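Local atomic coordinates of cellulose-binding protein (Saccharophagus degradans, PDB entry 2YHG), a protein that is of unknown precise function but is linked to carbohydrate metabolism, probably binds polysaccharide, and carries a nucleoside hydrolase-like domain that binds calcium. Residues I32-M37 with N155-A160. Residues are numbered along the deposited sequence; the frame is centred on the assembly and turned at random.
Sequences IHTTDM and NTIAQA. With CA (calcium ion), chain B.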
loop_
_atom_site.group_PDB
_atom_site.type_symbol
_atom_site.label_atom_id
_atom_site.label_comp_id
_atom_site.label_asym_id
_atom_site.label_seq_id
_atom_site.Cartn_x
_atom_site.Cartn_y
_atom_site.Cartn_z
ATOM N N ILE A 32 -7.326 -1.970 5.857
ATOM C CA ILE A 32 -8.401 -1.148 6.328
ATOM C C ILE A 32 -7.884 0.293 6.251
ATOM O O ILE A 32 -6.825 0.592 6.800
ATOM C CB ILE A 32 -8.729 -1.500 7.788
ATOM C CG1 ILE A 32 -9.315 -2.911 7.872
ATOM C CG2 ILE A 32 -9.634 -0.448 8.419
ATOM C CD1 ILE A 32 -9.364 -3.463 9.284
ATOM N N HIS A 33 -8.671 1.189 5.660
ATOM C CA HIS A 33 -8.314 2.600 5.589
ATOM C C HIS A 33 -9.167 3.404 6.527
ATOM O O HIS A 33 -10.383 3.236 6.596
ATOM C CB HIS A 33 -8.470 3.137 4.189
ATOM C CG HIS A 33 -7.592 2.462 3.220
ATOM N ND1 HIS A 33 -6.227 2.411 3.402
ATOM C CD2 HIS A 33 -7.867 1.837 2.047
ATOM C CE1 HIS A 33 -5.712 1.784 2.355
ATOM N NE2 HIS A 33 -6.679 1.408 1.529
ATOM N N THR A 34 -8.522 4.340 7.225
ATOM C CA THR A 34 -9.228 5.390 7.948
ATOM C C THR A 34 -8.875 6.716 7.305
ATOM O O THR A 34 -7.719 6.932 6.922
ATOM C CB THR A 34 -8.935 5.370 9.470
ATOM O OG1 THR A 34 -7.677 6.014 9.806
ATOM C CG2 THR A 34 -8.938 3.958 10.045
ATOM N N THR A 35 -9.869 7.573 7.091
ATOM C CA THR A 35 -9.682 8.751 6.241
ATOM C C THR A 35 -10.488 9.929 6.773
ATOM O O THR A 35 -11.696 9.789 7.097
ATOM C CB THR A 35 -10.063 8.459 4.759
ATOM O OG1 THR A 35 -10.197 9.699 4.054
ATOM C CG2 THR A 35 -11.396 7.704 4.616
ATOM N N ASP A 36 -9.863 11.089 6.798
ATOM C CA ASP A 36 -10.500 12.332 7.213
ATOM C C ASP A 36 -11.140 13.056 6.051
ATOM O O ASP A 36 -10.834 14.211 5.759
ATOM C CB ASP A 36 -9.502 13.250 7.923
ATOM C CG ASP A 36 -8.307 13.633 7.019
ATOM O OD1 ASP A 36 -7.960 12.931 6.093
ATOM O OD2 ASP A 36 -7.712 14.727 7.297
ATOM N N MET A 37 -12.089 12.396 5.390
ATOM C CA MET A 37 -12.816 12.981 4.265
ATOM C C MET A 37 -13.323 14.361 4.611
ATOM O O MET A 37 -13.867 14.597 5.686
ATOM C CB MET A 37 -13.993 12.091 3.893
ATOM C CG MET A 37 -13.589 10.776 3.255
ATOM S SD MET A 37 -13.098 11.023 1.519
ATOM C CE MET A 37 -12.449 9.353 1.169
ATOM N N ASN A 155 -6.579 7.856 15.329
ATOM C CA ASN A 155 -7.273 7.572 16.552
ATOM C C ASN A 155 -8.320 6.472 16.496
ATOM O O ASN A 155 -8.689 5.961 17.561
ATOM C CB ASN A 155 -7.798 8.816 17.250
ATOM C CG ASN A 155 -9.023 9.439 16.607
ATOM O OD1 ASN A 155 -9.417 9.125 15.482
ATOM N ND2 ASN A 155 -9.660 10.324 17.346
ATOM N N THR A 156 -8.828 6.086 15.334
ATOM C CA THR A 156 -9.747 4.942 15.284
ATOM C C THR A 156 -8.999 3.653 15.551
ATOM O O THR A 156 -9.510 2.723 16.193
ATOM C CB THR A 156 -10.514 4.892 13.959
ATOM O OG1 THR A 156 -11.157 6.153 13.698
ATOM C CG2 THR A 156 -11.571 3.827 13.987
ATOM N N ILE A 157 -7.760 3.573 15.083
ATOM C CA ILE A 157 -6.870 2.460 15.388
ATOM C C ILE A 157 -6.537 2.500 16.892
ATOM O O ILE A 157 -6.552 1.453 17.573
ATOM C CB ILE A 157 -5.597 2.500 14.544
ATOM C CG1 ILE A 157 -5.900 2.616 13.050
ATOM C CG2 ILE A 157 -4.767 1.241 14.826
ATOM C CD1 ILE A 157 -4.694 2.921 12.172
ATOM N N ALA A 158 -6.224 3.685 17.411
ATOM C CA ALA A 158 -5.900 3.808 18.841
ATOM C C ALA A 158 -7.104 3.388 19.707
ATOM O O ALA A 158 -6.887 2.734 20.723
ATOM C CB ALA A 158 -5.448 5.205 19.171
ATOM N N GLN A 159 -8.320 3.731 19.316
ATOM C CA GLN A 159 -9.477 3.325 20.123
ATOM C C GLN A 159 -9.586 1.786 20.137
ATOM O O GLN A 159 -9.879 1.188 21.177
ATOM C CB GLN A 159 -10.765 3.933 19.596
ATOM C CG GLN A 159 -12.008 3.474 20.336
ATOM C CD GLN A 159 -12.054 3.947 21.776
ATOM O OE1 GLN A 159 -11.353 4.871 22.157
ATOM N NE2 GLN A 159 -12.890 3.297 22.619
ATOM N N ALA A 160 -9.360 1.149 18.994
ATOM C CA ALA A 160 -9.394 -0.321 18.910
ATOM C C ALA A 160 -8.367 -0.919 19.876
ATOM O O ALA A 160 -8.673 -1.816 20.666
ATOM C CB ALA A 160 -9.105 -0.752 17.492
HETATM CA CA CA B . -6.107 12.817 4.279
HETATM O O HOH W 1 -8.297 6.898 12.599
HETATM O O HOH W 2 -5.687 14.798 5.721
HETATM O O HOH W 3 -5.050 14.796 3.016
#
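In the nucleoside hydrolase-like domain, strand 30-35 lies inside a parallel sheet, and helix 155-167, which follows the adjacent strand 146-150, packs its first turn against the strand's C-terminal end through Thr-34, Thr-156 and Ile-157. The direct touch is light and made of aliphatic carbons. CG2 of Thr-34 comes up to CB of Thr-156 at 4.3 Å and, at 4.5 Å, to CG1 of Ile-157, whose CB points neither at the strand nor away from it. Beside this greasy patch a water does the polar work. It donates to OG1 of Thr-34 at 3.0 Å and accepts from the backbone N of Thr-156 at 2.9 Å, an N-H in the first turn that has no earlier helical carbonyl to bind. The hydroxyl of Thr-156 has its main partner in Gln-114.

Two residues on from Thr-34, in the loop leaving the strand, CG of Asp-36 sits between the backbone N and the carbonyl carbon (chi1 60°), which brings OD1 to the calcium at 2.6 Å; OD2 lies 2.6 Å from the O of a water that also binds the calcium. Asp-43, Asp-244 and the carbonyl of Trp-151 add further ligands. Because OG1 of Thr-34 accepts from the bridging water while bonded to the carbonyl O of Thr-149 on the neighbouring strand, that water joins the helix's first turn to the sheet.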